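PDB 5DLY: plantazolicin methyltransferase BamL from Bacillus amyloliquefaciens subsp. plantarum, which probably transfers methyl groups from S-adenosylmethionine to the N-terminal amino group of precursors of the antibiotic plantazolicin. Local coordinates for residues Ser111-Asn115 with Asn138-Ile142; Ser50-Ser54 with Ser230-Asn234; Val28-Asp33 with Ala180-Asp184; Gln70-Gln75 with Leu102-Phe108. All coordinates share one frame. Residues are numbered along the deposited sequence.

Interaction 1: residues Ser111-Asn115 with Asn138-Ile142; sequences SNAEN and NPIAI. With SAH (S-adenosyl-L-homocysteine), chain C.
Segment 111-115 leaves strand 107-110 extended at Ser111, then tightens at Ala113-Glu114 into a 3-10 turn, Asn115 N bonding to Asn112 O at 2.9 Å. Segment 138-142 begins a helix with Asn138 at its N-cap position, though that side chain makes no capping bond and turns to Glu114; Glu114 and Ile142 lie nearest, CA to CA 5.2 Å. Asn112 (chi1 t, chi2 0°) forms an Asx turn: OD1 accepts from Glu114 N (3.1 Å) and SAH N6 (3.0 Å), while Ala113 N donates to SAH N1 (2.9 Å), so side-chain oxygen and backbone NH together recognise the adenine edge. Glu114 (m, t) accepts hydrogen bonds at OE2 from Asn112 ND2 and Asn138 ND2, both 3.0 Å, and from water 1 (2.7 Å), which in turn accepts from Asn138 N (2.9 Å). Ile142 (m, t) packs CG1 3.5 Å from Glu114 CG and CD1 4.4 Å from Ala113 CB. This adenine-binding loop, backbone-paired with Asp90 of strand 85-90, thus rests on helix 139-148, whose start meets helix 2-8.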
loop_
_atom_site.group_PDB
_atom_site.type_symbol
_atom_site.label_atom_id
_atom_site.label_comp_id
_atom_site.label_asym_id
_atom_site.label_seq_id
_atom_site.Cartn_x
_atom_site.Cartn_y
_atom_site.Cartn_z
ATOM N N SER A 111 -15.497 6.691 0.873
ATOM C CA SER A 111 -16.007 6.290 -0.430
ATOM C C SER A 111 -15.141 5.167 -0.958
ATOM O O SER A 111 -13.999 5.000 -0.522
ATOM C CB SER A 111 -15.975 7.482 -1.402
ATOM O OG SER A 111 -16.731 7.220 -2.577
ATOM N N ASN A 112 -15.690 4.395 -1.898
ATOM C CA ASN A 112 -14.895 3.472 -2.696
ATOM C C ASN A 112 -13.789 4.285 -3.388
ATOM O O ASN A 112 -14.054 5.361 -3.945
ATOM C CB ASN A 112 -15.838 2.814 -3.707
ATOM C CG ASN A 112 -15.164 1.816 -4.635
ATOM O OD1 ASN A 112 -13.957 1.554 -4.581
ATOM N ND2 ASN A 112 -15.973 1.267 -5.535
ATOM N N ALA A 113 -12.551 3.791 -3.329
ATOM C CA ALA A 113 -11.425 4.462 -3.989
ATOM C C ALA A 113 -11.669 4.671 -5.481
ATOM O O ALA A 113 -11.084 5.571 -6.073
ATOM C CB ALA A 113 -10.129 3.698 -3.769
ATOM N N GLU A 114 -12.544 3.852 -6.066
ATOM C CA GLU A 114 -12.967 4.046 -7.461
ATOM C C GLU A 114 -13.455 5.465 -7.729
ATOM O O GLU A 114 -13.369 5.951 -8.855
ATOM C CB GLU A 114 -14.069 3.059 -7.853
ATOM C CG GLU A 114 -13.603 1.620 -8.014
ATOM C CD GLU A 114 -14.680 0.702 -8.573
ATOM O OE1 GLU A 114 -15.152 0.936 -9.712
ATOM O OE2 GLU A 114 -15.038 -0.268 -7.889
ATOM N N ASN A 115 -13.989 6.109 -6.695
ATOM C CA ASN A 115 -14.611 7.424 -6.826
ATOM C C ASN A 115 -13.681 8.599 -6.530
ATOM O O ASN A 115 -14.135 9.737 -6.421
ATOM C CB ASN A 115 -15.841 7.490 -5.920
ATOM C CG ASN A 115 -16.840 6.399 -6.231
ATOM O OD1 ASN A 115 -17.140 6.146 -7.402
ATOM N ND2 ASN A 115 -17.349 5.732 -5.196
ATOM N N ASN A 138 -12.503 -3.929 -8.123
ATOM C CA ASN A 138 -12.055 -3.555 -9.457
ATOM C C ASN A 138 -10.654 -2.927 -9.431
ATOM O O ASN A 138 -10.496 -1.732 -9.696
ATOM C CB ASN A 138 -13.081 -2.602 -10.073
ATOM C CG ASN A 138 -14.450 -3.247 -10.227
ATOM O OD1 ASN A 138 -14.594 -4.230 -10.955
ATOM N ND2 ASN A 138 -15.454 -2.703 -9.542
ATOM N N PRO A 139 -9.620 -3.741 -9.131
ATOM C CA PRO A 139 -8.273 -3.189 -8.977
ATOM C C PRO A 139 -7.697 -2.520 -10.226
ATOM O O PRO A 139 -6.999 -1.509 -10.104
ATOM C CB PRO A 139 -7.434 -4.396 -8.551
ATOM C CG PRO A 139 -8.196 -5.586 -9.011
ATOM C CD PRO A 139 -9.641 -5.198 -8.887
ATOM N N ILE A 140 -7.970 -3.062 -11.418
ATOM C CA ILE A 140 -7.445 -2.451 -12.644
ATOM C C ILE A 140 -8.084 -1.074 -12.893
ATOM O O ILE A 140 -7.383 -0.112 -13.223
ATOM C CB ILE A 140 -7.623 -3.379 -13.872
ATOM C CG1 ILE A 140 -6.983 -4.750 -13.605
ATOM C CG2 ILE A 140 -7.029 -2.743 -15.120
ATOM C CD1 ILE A 140 -7.230 -5.789 -14.686
ATOM N N ALA A 141 -9.400 -0.978 -12.694
ATOM C CA ALA A 141 -10.112 0.296 -12.816
ATOM C C ALA A 141 -9.556 1.330 -11.844
ATOM O O ALA A 141 -9.350 2.488 -12.208
ATOM C CB ALA A 141 -11.607 0.112 -12.584
ATOM N N ILE A 142 -9.289 0.909 -10.613
ATOM C CA ILE A 142 -8.771 1.851 -9.625
ATOM C C ILE A 142 -7.396 2.360 -10.037
ATOM O O ILE A 142 -7.142 3.564 -9.997
ATOM C CB ILE A 142 -8.747 1.243 -8.207
ATOM C CG1 ILE A 142 -10.180 1.193 -7.668
ATOM C CG2 ILE A 142 -7.858 2.067 -7.271
ATOM C CD1 ILE A 142 -10.380 0.283 -6.476
HETATM N N SAH C . -3.542 1.089 4.169
HETATM C CA SAH C . -3.872 0.408 5.463
HETATM C CB SAH C . -4.729 -0.825 5.194
HETATM C CG SAH C . -5.842 -0.946 6.238
HETATM S SD SAH C . -6.706 -2.491 6.122
HETATM C C SAH C . -2.607 -0.007 6.162
HETATM O O SAH C . -1.510 0.373 5.769
HETATM O OXT SAH C . -2.630 -0.750 7.143
HETATM C "C5'" SAH C . -7.504 -2.376 4.546
HETATM C "C4'" SAH C . -8.346 -1.116 4.387
HETATM O "O4'" SAH C . -8.770 -1.000 3.021
HETATM C "C3'" SAH C . -9.626 -1.152 5.221
HETATM O "O3'" SAH C . -9.679 -0.008 6.096
HETATM C "C2'" SAH C . -10.752 -1.161 4.194
HETATM O "O2'" SAH C . -11.945 -0.479 4.594
HETATM C "C1'" SAH C . -10.086 -0.463 3.020
HETATM N N9 SAH C . -10.721 -0.695 1.703
HETATM C C8 SAH C . -11.093 -1.883 1.178
HETATM N N7 SAH C . -11.640 -1.716 -0.046
HETATM C C5 SAH C . -11.607 -0.401 -0.319
HETATM C C6 SAH C . -12.032 0.438 -1.447
HETATM N N6 SAH C . -12.584 -0.144 -2.529
HETATM N N1 SAH C . -11.826 1.779 -1.354
HETATM C C2 SAH C . -11.270 2.331 -0.256
HETATM N N3 SAH C . -10.850 1.619 0.824
HETATM C C4 SAH C . -11.008 0.270 0.838
HETATM O O HOH W 1 -13.151 -1.645 -6.484
#

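Interaction 2: residues Ser50-Ser54 with Ser230-Asn234; sequences SFYSS and SLMRN
A turn of helix 23-56 meets the end of helix 226-232 and the residues after it, Ser50 lying nearest Leu231 (CA to CA 5.5 Å) and Ser54 nearest Ser230 (6.7 Å). Ser230 CB is 3.4 Å from Ser54 OG, while the Ser230 hydroxyl (chi1 m) bonds back to Ser226 O. Leu231 (m, t) does most of the apolar work, its CD2 lying 3.8 Å from Phe51 CB and 3.3 Å from Phe51 N. Its carbonyl O accepts hydrogen bonds from Ser50 OG (chi1 t) at 3.0 Å and Asn234 N at 3.1 Å. A small serine suits position 50, where the backbones approach closely and a hydroxyl can reach a carbonyl. Asn234 (chi1 t) puts CB 3.2 Å from Ser50 OG; water 2 bridges its ND2 (3.0 Å) to Ser50 O (2.8 Å), and its OD1 caps Asn236 N. The contact thus packs the junction of helices 226-232 and 235-241 against helix 23-56, where Phe51 stacks on Trp261 of strand 258-265 and Tyr52 faces strand 124-130.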
loop_
_atom_site.group_PDB
_atom_site.type_symbol
_atom_site.label_atom_id
_atom_site.label_comp_id
_atom_site.label_asym_id
_atom_site.label_seq_id
_atom_site.Cartn_x
_atom_site.Cartn_y
_atom_site.Cartn_z
ATOM N N SER A 50 12.150 8.118 0.433
ATOM C CA SER A 50 13.527 8.035 -0.034
ATOM C C SER A 50 13.572 7.962 -1.554
ATOM O O SER A 50 14.407 8.615 -2.178
ATOM C CB SER A 50 14.244 6.839 0.581
ATOM O OG SER A 50 15.558 6.735 0.052
ATOM N N PHE A 51 12.662 7.184 -2.142
ATOM C CA PHE A 51 12.571 7.069 -3.590
ATOM C C PHE A 51 12.315 8.430 -4.221
ATOM O O PHE A 51 13.001 8.813 -5.174
ATOM C CB PHE A 51 11.470 6.080 -4.009
ATOM C CG PHE A 51 11.313 5.948 -5.499
ATOM C CD1 PHE A 51 10.441 6.791 -6.204
ATOM C CD2 PHE A 51 12.028 4.983 -6.209
ATOM C CE1 PHE A 51 10.297 6.672 -7.585
ATOM C CE2 PHE A 51 11.884 4.862 -7.593
ATOM C CZ PHE A 51 11.021 5.709 -8.276
ATOM N N TYR A 52 11.347 9.162 -3.667
ATOM C CA TYR A 52 10.921 10.432 -4.249
ATOM C C TYR A 52 12.059 11.460 -4.264
ATOM O O TYR A 52 12.332 12.084 -5.303
ATOM C CB TYR A 52 9.648 10.979 -3.560
ATOM C CG TYR A 52 8.971 12.040 -4.398
ATOM C CD1 TYR A 52 9.392 13.372 -4.338
ATOM C CD2 TYR A 52 7.949 11.708 -5.288
ATOM C CE1 TYR A 52 8.808 14.345 -5.132
ATOM C CE2 TYR A 52 7.350 12.681 -6.079
ATOM C CZ TYR A 52 7.792 13.991 -6.001
ATOM O OH TYR A 52 7.213 14.958 -6.794
ATOM N N SER A 53 12.723 11.609 -3.123
ATOM C CA SER A 53 13.863 12.527 -2.983
ATOM C C SER A 53 15.038 12.148 -3.881
ATOM O O SER A 53 15.671 13.022 -4.476
ATOM C CB SER A 53 14.326 12.610 -1.527
ATOM O OG SER A 53 13.573 13.564 -0.801
ATOM N N SER A 54 15.319 10.852 -3.982
ATOM C CA SER A 54 16.398 10.353 -4.831
ATOM C C SER A 54 16.109 10.643 -6.307
ATOM O O SER A 54 16.960 11.182 -7.022
ATOM C CB SER A 54 16.611 8.849 -4.598
ATOM O OG SER A 54 17.616 8.328 -5.445
ATOM N N SER A 230 20.765 3.706 -3.793
ATOM C CA SER A 230 20.303 5.075 -3.562
ATOM C C SER A 230 19.349 5.161 -2.367
ATOM O O SER A 230 19.524 6.010 -1.501
ATOM C CB SER A 230 19.638 5.657 -4.815
ATOM O OG SER A 230 20.513 5.638 -5.927
ATOM N N LEU A 231 18.360 4.268 -2.317
ATOM C CA LEU A 231 17.396 4.245 -1.213
ATOM C C LEU A 231 18.063 4.120 0.153
ATOM O O LEU A 231 17.722 4.855 1.084
ATOM C CB LEU A 231 16.378 3.116 -1.388
ATOM C CG LEU A 231 15.408 3.200 -2.565
ATOM C CD1 LEU A 231 14.549 1.949 -2.631
ATOM C CD2 LEU A 231 14.528 4.428 -2.449
ATOM N N MET A 232 19.017 3.195 0.263
ATOM C CA MET A 232 19.662 2.884 1.540
ATOM C C MET A 232 20.617 3.963 2.059
ATOM O O MET A 232 21.038 3.914 3.215
ATOM C CB MET A 232 20.360 1.519 1.484
ATOM C CG MET A 232 19.412 0.326 1.490
ATOM S SD MET A 232 18.125 0.368 2.761
ATOM C CE MET A 232 19.125 0.425 4.247
ATOM N N ARG A 233 20.953 4.927 1.205
ATOM C CA ARG A 233 21.713 6.109 1.617
ATOM C C ARG A 233 20.895 7.070 2.486
ATOM O O ARG A 233 21.456 7.920 3.182
ATOM C CB ARG A 233 22.239 6.864 0.390
ATOM C CG ARG A 233 23.529 6.305 -0.186
ATOM C CD ARG A 233 23.900 6.967 -1.510
ATOM N NE ARG A 233 24.190 8.399 -1.387
ATOM C CZ ARG A 233 25.393 8.957 -1.542
ATOM N NH1 ARG A 233 26.461 8.217 -1.834
ATOM N NH2 ARG A 233 25.530 10.269 -1.410
ATOM N N ASN A 234 19.570 6.938 2.441
ATOM C CA ASN A 234 18.684 7.865 3.133
ATOM C C ASN A 234 18.590 7.551 4.623
ATOM O O ASN A 234 18.147 6.469 5.005
ATOM C CB ASN A 234 17.298 7.865 2.470
ATOM C CG ASN A 234 16.390 8.967 2.992
ATOM O OD1 ASN A 234 16.030 8.984 4.169
ATOM N ND2 ASN A 234 15.986 9.877 2.107
HETATM O O HOH W 2 16.603 9.697 -0.868
#

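Interaction 3: residues Val28-Asp33 with Ala180-Asp184; sequences VSFRYD and AYLKD. With 5D7 (prop-2-en-1-yl 2-[(1S)-1-amino-4-carbamimidamidobutyl]-1,3-thiazole-4-carboxylate), chain B.
At the apolar centre the ring of Tyr181 fits as a knob into a hole formed by Val28, Ser29, Tyr32 and Asp33. Both segments are helical, their axes crossing nearly at right angles (-85°) and approaching to 10.9 Å, a wide separation bridged chiefly by the ring of Tyr181; Ser29 and Tyr181 lie nearest, CA to CA 7.0 Å. Small Ser29 leaves room for the ring: its CA sits 4.0 Å from the Tyr181 ring centroid in a CH-pi contact, and its CB is 3.4 Å from Tyr181 CE1. Val28 CG1 closes the base at 4.3 Å from Tyr181 CB. Tyr32 (chi1 t) offers its face to the edge of Tyr181 in an offset edge-to-face pair, centroids 5.8 Å apart and planes at 65°, while Leu182 CD2 stands over a face of Tyr32, 3.9 Å from the centroid.

Farther out, the Tyr32 hydroxyl bonds to Thr172 and that of Ser29 to Trp19 O. On the ligand side, Tyr181 OH donates to Asp33 OD1 (chi1 m) at 2.7 Å, fixing the phenol beside the bound substrate analogue. The thiazole of 5D7 lies against these side chains: Tyr181 OH is 3.0 Å from S5, Asp33 OD1 3.5 Å from C4, Tyr32 CE1 3.6 Å and Leu182 CD2 3.8 Å from C1. The two crossed helices thus form an aromatic-lined wall of the substrate pocket.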
loop_
_atom_site.group_PDB
_atom_site.type_symbol
_atom_site.label_atom_id
_atom_site.label_comp_id
_atom_site.label_asym_id
_atom_site.label_seq_id
_atom_site.Cartn_x
_atom_site.Cartn_y
_atom_site.Cartn_z
ATOM N N VAL A 28 -11.229 -8.713 14.563
ATOM C CA VAL A 28 -10.159 -9.695 14.330
ATOM C C VAL A 28 -9.070 -9.102 13.430
ATOM O O VAL A 28 -7.878 -9.174 13.753
ATOM C CB VAL A 28 -10.704 -10.994 13.696
ATOM C CG1 VAL A 28 -9.571 -11.970 13.396
ATOM C CG2 VAL A 28 -11.750 -11.641 14.604
ATOM N N SER A 29 -9.484 -8.504 12.315
ATOM C CA SER A 29 -8.533 -7.914 11.375
ATOM C C SER A 29 -7.749 -6.743 11.982
ATOM O O SER A 29 -6.531 -6.660 11.803
ATOM C CB SER A 29 -9.223 -7.515 10.070
ATOM O OG SER A 29 -10.218 -6.536 10.281
ATOM N N PHE A 30 -8.423 -5.870 12.735
ATOM C CA PHE A 30 -7.736 -4.753 13.393
ATOM C C PHE A 30 -6.659 -5.238 14.360
ATOM O O PHE A 30 -5.526 -4.767 14.318
ATOM C CB PHE A 30 -8.727 -3.831 14.118
ATOM C CG PHE A 30 -8.092 -2.593 14.700
ATOM C CD1 PHE A 30 -7.762 -1.510 13.882
ATOM C CD2 PHE A 30 -7.820 -2.507 16.065
ATOM C CE1 PHE A 30 -7.178 -0.372 14.416
ATOM C CE2 PHE A 30 -7.235 -1.368 16.603
ATOM C CZ PHE A 30 -6.919 -0.297 15.780
ATOM N N ARG A 31 -7.020 -6.187 15.224
ATOM C CA ARG A 31 -6.084 -6.748 16.195
ATOM C C ARG A 31 -4.858 -7.359 15.518
ATOM O O ARG A 31 -3.725 -7.069 15.904
ATOM C CB ARG A 31 -6.786 -7.793 17.065
ATOM C CG ARG A 31 -5.998 -8.203 18.297
ATOM C CD ARG A 31 -6.632 -9.392 18.999
ATOM N NE ARG A 31 -7.913 -9.072 19.624
ATOM C CZ ARG A 31 -9.101 -9.484 19.184
ATOM N NH1 ARG A 31 -9.202 -10.255 18.104
ATOM N NH2 ARG A 31 -10.200 -9.136 19.837
ATOM N N TYR A 32 -5.090 -8.206 14.515
ATOM C CA TYR A 32 -3.987 -8.814 13.783
ATOM C C TYR A 32 -3.123 -7.733 13.118
ATOM O O TYR A 32 -1.891 -7.736 13.258
ATOM C CB TYR A 32 -4.471 -9.825 12.723
ATOM C CG TYR A 32 -3.305 -10.417 11.962
ATOM C CD1 TYR A 32 -2.774 -9.762 10.847
ATOM C CD2 TYR A 32 -2.694 -11.598 12.385
ATOM C CE1 TYR A 32 -1.682 -10.271 10.173
ATOM C CE2 TYR A 32 -1.599 -12.126 11.707
ATOM C CZ TYR A 32 -1.095 -11.452 10.600
ATOM O OH TYR A 32 -0.008 -11.933 9.896
ATOM N N ASP A 33 -3.774 -6.819 12.402
ATOM C CA ASP A 33 -3.056 -5.821 11.596
ATOM C C ASP A 33 -2.195 -4.908 12.454
ATOM O O ASP A 33 -1.052 -4.610 12.098
ATOM C CB ASP A 33 -4.029 -4.987 10.756
ATOM C CG ASP A 33 -4.702 -5.790 9.651
ATOM O OD1 ASP A 33 -4.358 -6.980 9.450
ATOM O OD2 ASP A 33 -5.591 -5.214 8.989
ATOM N N ALA A 180 -8.506 -18.046 9.804
ATOM C CA ALA A 180 -9.558 -17.870 8.802
ATOM C C ALA A 180 -9.396 -16.555 8.045
ATOM O O ALA A 180 -9.498 -16.517 6.823
ATOM C CB ALA A 180 -10.930 -17.944 9.459
ATOM N N TYR A 181 -9.127 -15.493 8.801
ATOM C CA TYR A 181 -8.835 -14.170 8.252
ATOM C C TYR A 181 -7.691 -14.219 7.245
ATOM O O TYR A 181 -7.848 -13.797 6.100
ATOM C CB TYR A 181 -8.522 -13.218 9.409
ATOM C CG TYR A 181 -7.908 -11.898 9.020
ATOM C CD1 TYR A 181 -8.589 -11.008 8.185
ATOM C CD2 TYR A 181 -6.664 -11.526 9.517
ATOM C CE1 TYR A 181 -8.028 -9.787 7.840
ATOM C CE2 TYR A 181 -6.083 -10.310 9.167
ATOM C CZ TYR A 181 -6.778 -9.449 8.334
ATOM O OH TYR A 181 -6.228 -8.235 7.995
ATOM N N LEU A 182 -6.553 -14.762 7.664
ATOM C CA LEU A 182 -5.375 -14.796 6.793
ATOM C C LEU A 182 -5.577 -15.658 5.549
ATOM O O LEU A 182 -5.137 -15.285 4.458
ATOM C CB LEU A 182 -4.127 -15.234 7.568
ATOM C CG LEU A 182 -3.613 -14.248 8.625
ATOM C CD1 LEU A 182 -2.392 -14.836 9.316
ATOM C CD2 LEU A 182 -3.305 -12.872 8.040
ATOM N N LYS A 183 -6.241 -16.804 5.708
ATOM C CA LYS A 183 -6.556 -17.650 4.552
ATOM C C LYS A 183 -7.345 -16.859 3.508
ATOM O O LYS A 183 -7.003 -16.879 2.320
ATOM C CB LYS A 183 -7.340 -18.903 4.961
ATOM C CG LYS A 183 -6.515 -20.008 5.600
ATOM C CD LYS A 183 -7.390 -21.240 5.782
ATOM C CE LYS A 183 -6.818 -22.203 6.805
ATOM N NZ LYS A 183 -7.882 -23.141 7.273
ATOM N N ASP A 184 -8.404 -16.176 3.949
ATOM C CA ASP A 184 -9.190 -15.327 3.054
ATOM C C ASP A 184 -8.354 -14.200 2.430
ATOM O O ASP A 184 -8.491 -13.911 1.237
ATOM C CB ASP A 184 -10.401 -14.735 3.773
ATOM C CG ASP A 184 -11.540 -15.728 3.942
ATOM O OD1 ASP A 184 -11.499 -16.835 3.348
ATOM O OD2 ASP A 184 -12.491 -15.375 4.657
HETATM O O9 5D7 B . 0.777 -7.514 5.746
HETATM C C6 5D7 B . 0.165 -8.474 6.190
HETATM O O7 5D7 B . 0.861 -9.630 6.697
HETATM C C8 5D7 B . 2.281 -9.763 6.587
HETATM C C2 5D7 B . -1.316 -8.484 6.256
HETATM N N3 5D7 B . -2.059 -7.372 6.006
HETATM C C4 5D7 B . -3.386 -7.536 6.115
HETATM S S5 5D7 B . -3.710 -9.175 6.580
HETATM C C1 5D7 B . -2.046 -9.627 6.610
HETATM C CA 5D7 B . -4.492 -6.573 5.931
HETATM N N 5D7 B . -3.904 -5.246 5.800
HETATM C CB 5D7 B . -5.352 -6.911 4.705
HETATM C CG 5D7 B . -4.587 -7.329 3.444
HETATM C CD 5D7 B . -5.391 -6.924 2.217
HETATM N NE 5D7 B . -4.734 -7.443 1.024
HETATM C CZ 5D7 B . -4.883 -8.636 0.446
HETATM N NH2 5D7 B . -4.222 -8.919 -0.590
HETATM N NH1 5D7 B . -5.704 -9.487 0.917
HETATM C C3 5D7 B . 2.675 -11.106 7.146
HETATM C C5 5D7 B . 3.819 -11.269 7.781
#

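Interaction 4: residues Gln70-Gln75 with Leu102-Phe108; sequences QGQVIQ and LGINASF
This is an apolar contact in the Rossmann-like methyltransferase fold, joining the glycine-rich turn and first helical turn after strand 62-66 to the loop that runs from helix 93-101 into strand 107-110. Gly71, the N-cap residue of helix 72-80, nears Leu102 (CA to CA 8.0 Å), while Ile74 pairs with Ala106 (7.7 Å) and Gln75 with Ile104 (7.2 Å). Gly71 has phi/psi 86/13, and a CB there would crowd Leu102 CD1 and Phe108 CZ and jam against the preceding carbonyl, so glycine fits on three counts; its CA lies 4.1 Å from Phe108 CE1. Gln70 O is 3.5 Å from Leu102 CD1. Gly103, also with positive phi, turns the chain out of helix 93-101. Ile74 (m, t) is central: CD1 to Phe108 CE1 3.4 Å, CG2 to Ala106 CB 3.7 Å, CG2 to Ile104 CG2 4.3 Å. Gln75 CA is 3.7 Å from Ile104 CD1 and Gln75 OE1 3.8 Å from Leu102 CD2. With no hydrogen bond across the segments, cohesion rests on the close fit of branched and aromatic side chains, so the contact depends on shape and the exclusion of water, not on directional bonds.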
loop_
_atom_site.group_PDB
_atom_site.type_symbol
_atom_site.label_atom_id
_atom_site.label_comp_id
_atom_site.label_asym_id
_atom_site.label_seq_id
_atom_site.Cartn_x
_atom_site.Cartn_y
_atom_site.Cartn_z
ATOM N N GLN A 70 -7.689 3.910 9.779
ATOM C CA GLN A 70 -7.938 4.856 10.872
ATOM C C GLN A 70 -6.964 6.044 10.836
ATOM O O GLN A 70 -6.860 6.805 11.803
ATOM C CB GLN A 70 -7.866 4.124 12.221
ATOM C CG GLN A 70 -8.824 2.937 12.353
ATOM C CD GLN A 70 -8.376 1.706 11.563
ATOM O OE1 GLN A 70 -7.184 1.510 11.314
ATOM N NE2 GLN A 70 -9.334 0.861 11.175
ATOM N N GLY A 71 -6.264 6.205 9.716
ATOM C CA GLY A 71 -5.375 7.350 9.489
ATOM C C GLY A 71 -3.947 7.275 10.006
ATOM O O GLY A 71 -3.255 8.290 10.015
ATOM N N GLN A 72 -3.491 6.079 10.393
ATOM C CA GLN A 72 -2.159 5.893 10.975
ATOM C C GLN A 72 -1.035 6.366 10.048
ATOM O O GLN A 72 -0.084 7.009 10.489
ATOM C CB GLN A 72 -1.929 4.422 11.346
ATOM C CG GLN A 72 -2.863 3.877 12.426
ATOM C CD GLN A 72 -4.104 3.182 11.880
ATOM O OE1 GLN A 72 -4.674 3.580 10.862
ATOM N NE2 GLN A 72 -4.536 2.131 12.575
ATOM N N VAL A 73 -1.140 6.052 8.758
ATOM C CA VAL A 73 -0.119 6.475 7.800
ATOM C C VAL A 73 -0.089 7.994 7.678
ATOM O O VAL A 73 0.977 8.607 7.645
ATOM C CB VAL A 73 -0.313 5.795 6.420
ATOM C CG1 VAL A 73 0.485 6.505 5.329
ATOM C CG2 VAL A 73 0.098 4.336 6.503
ATOM N N ILE A 74 -1.264 8.605 7.620
ATOM C CA ILE A 74 -1.349 10.052 7.545
ATOM C C ILE A 74 -0.838 10.697 8.836
ATOM O O ILE A 74 -0.149 11.719 8.789
ATOM C CB ILE A 74 -2.773 10.481 7.134
ATOM C CG1 ILE A 74 -2.930 10.249 5.621
ATOM C CG2 ILE A 74 -3.057 11.930 7.521
ATOM C CD1 ILE A 74 -4.347 10.302 5.108
ATOM N N GLN A 75 -1.117 10.077 9.976
ATOM C CA GLN A 75 -0.543 10.557 11.233
ATOM C C GLN A 75 0.993 10.565 11.198
ATOM O O GLN A 75 1.625 11.552 11.604
ATOM C CB GLN A 75 -1.063 9.747 12.419
ATOM C CG GLN A 75 -0.495 10.222 13.747
ATOM C CD GLN A 75 -1.553 10.382 14.806
ATOM O OE1 GLN A 75 -2.104 9.406 15.302
ATOM N NE2 GLN A 75 -1.846 11.629 15.159
ATOM N N LEU A 102 -8.674 12.260 14.906
ATOM C CA LEU A 102 -7.269 12.593 15.168
ATOM C C LEU A 102 -7.001 14.098 15.177
ATOM O O LEU A 102 -6.041 14.551 15.803
ATOM C CB LEU A 102 -6.333 11.903 14.167
ATOM C CG LEU A 102 -6.339 10.370 14.188
ATOM C CD1 LEU A 102 -5.497 9.820 13.044
ATOM C CD2 LEU A 102 -5.867 9.823 15.532
ATOM N N GLY A 103 -7.838 14.858 14.471
ATOM C CA GLY A 103 -7.708 16.311 14.393
ATOM C C GLY A 103 -6.437 16.760 13.698
ATOM O O GLY A 103 -5.817 17.737 14.110
ATOM N N ILE A 104 -6.050 16.030 12.651
ATOM C CA ILE A 104 -4.876 16.334 11.838
ATOM C C ILE A 104 -5.271 17.204 10.652
ATOM O O ILE A 104 -6.384 17.101 10.142
ATOM C CB ILE A 104 -4.242 15.031 11.280
ATOM C CG1 ILE A 104 -3.656 14.189 12.411
ATOM C CG2 ILE A 104 -3.175 15.321 10.230
ATOM C CD1 ILE A 104 -3.346 12.769 11.996
ATOM N N ASN A 105 -4.346 18.051 10.210
ATOM C CA ASN A 105 -4.534 18.809 8.993
ATOM C C ASN A 105 -4.416 17.876 7.779
ATOM O O ASN A 105 -3.345 17.731 7.186
ATOM C CB ASN A 105 -3.531 19.965 8.924
ATOM C CG ASN A 105 -3.746 20.861 7.721
ATOM O OD1 ASN A 105 -4.855 20.958 7.184
ATOM N ND2 ASN A 105 -2.682 21.531 7.293
ATOM N N ALA A 106 -5.539 17.236 7.450
ATOM C CA ALA A 106 -5.645 16.272 6.348
ATOM C C ALA A 106 -7.110 16.130 5.960
ATOM O O ALA A 106 -7.990 16.404 6.776
ATOM C CB ALA A 106 -5.094 14.921 6.772
ATOM N N SER A 107 -7.359 15.714 4.719
ATOM C CA SER A 107 -8.711 15.453 4.221
ATOM C C SER A 107 -8.989 13.955 4.201
ATOM O O SER A 107 -8.219 13.178 3.629
ATOM C CB SER A 107 -8.887 16.017 2.810
ATOM O OG SER A 107 -8.780 17.428 2.796
ATOM N N PHE A 108 -10.090 13.552 4.824
ATOM C CA PHE A 108 -10.494 12.151 4.857
ATOM C C PHE A 108 -11.834 11.962 4.173
ATOM O O PHE A 108 -12.792 12.691 4.444
ATOM C CB PHE A 108 -10.552 11.649 6.299
ATOM C CG PHE A 108 -9.197 11.438 6.905
ATOM C CD1 PHE A 108 -8.408 10.368 6.495
ATOM C CD2 PHE A 108 -8.708 12.312 7.880
ATOM C CE1 PHE A 108 -7.151 10.172 7.036
ATOM C CE2 PHE A 108 -7.445 12.116 8.426
ATOM C CZ PHE A 108 -6.675 11.035 8.010
#

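Helix 23-56 supplies the first segments of two contacts: interaction 3 opens near its start, interaction 2 near its end. Interaction 4 then closes a short loop round strand 85-90 and helix 93-101; strand 107-110 leads directly into interaction 1, in series, whose loop holds strand 124-130. These two pack helices 72-80 and 139-148 against the residues before and after strand 107-110. Helix 176-187 returns to close interaction 3 and helix 226-232 to close interaction 2, both tied to helix 23-56; these long loops cross, and both enclose interactions 4 and 1. Interactions 2 and 3 lie on opposite sides of the chain's centre. Phe30 CE1 is 3.6 Å from Gln70 OE1, linking interactions 3 and 4.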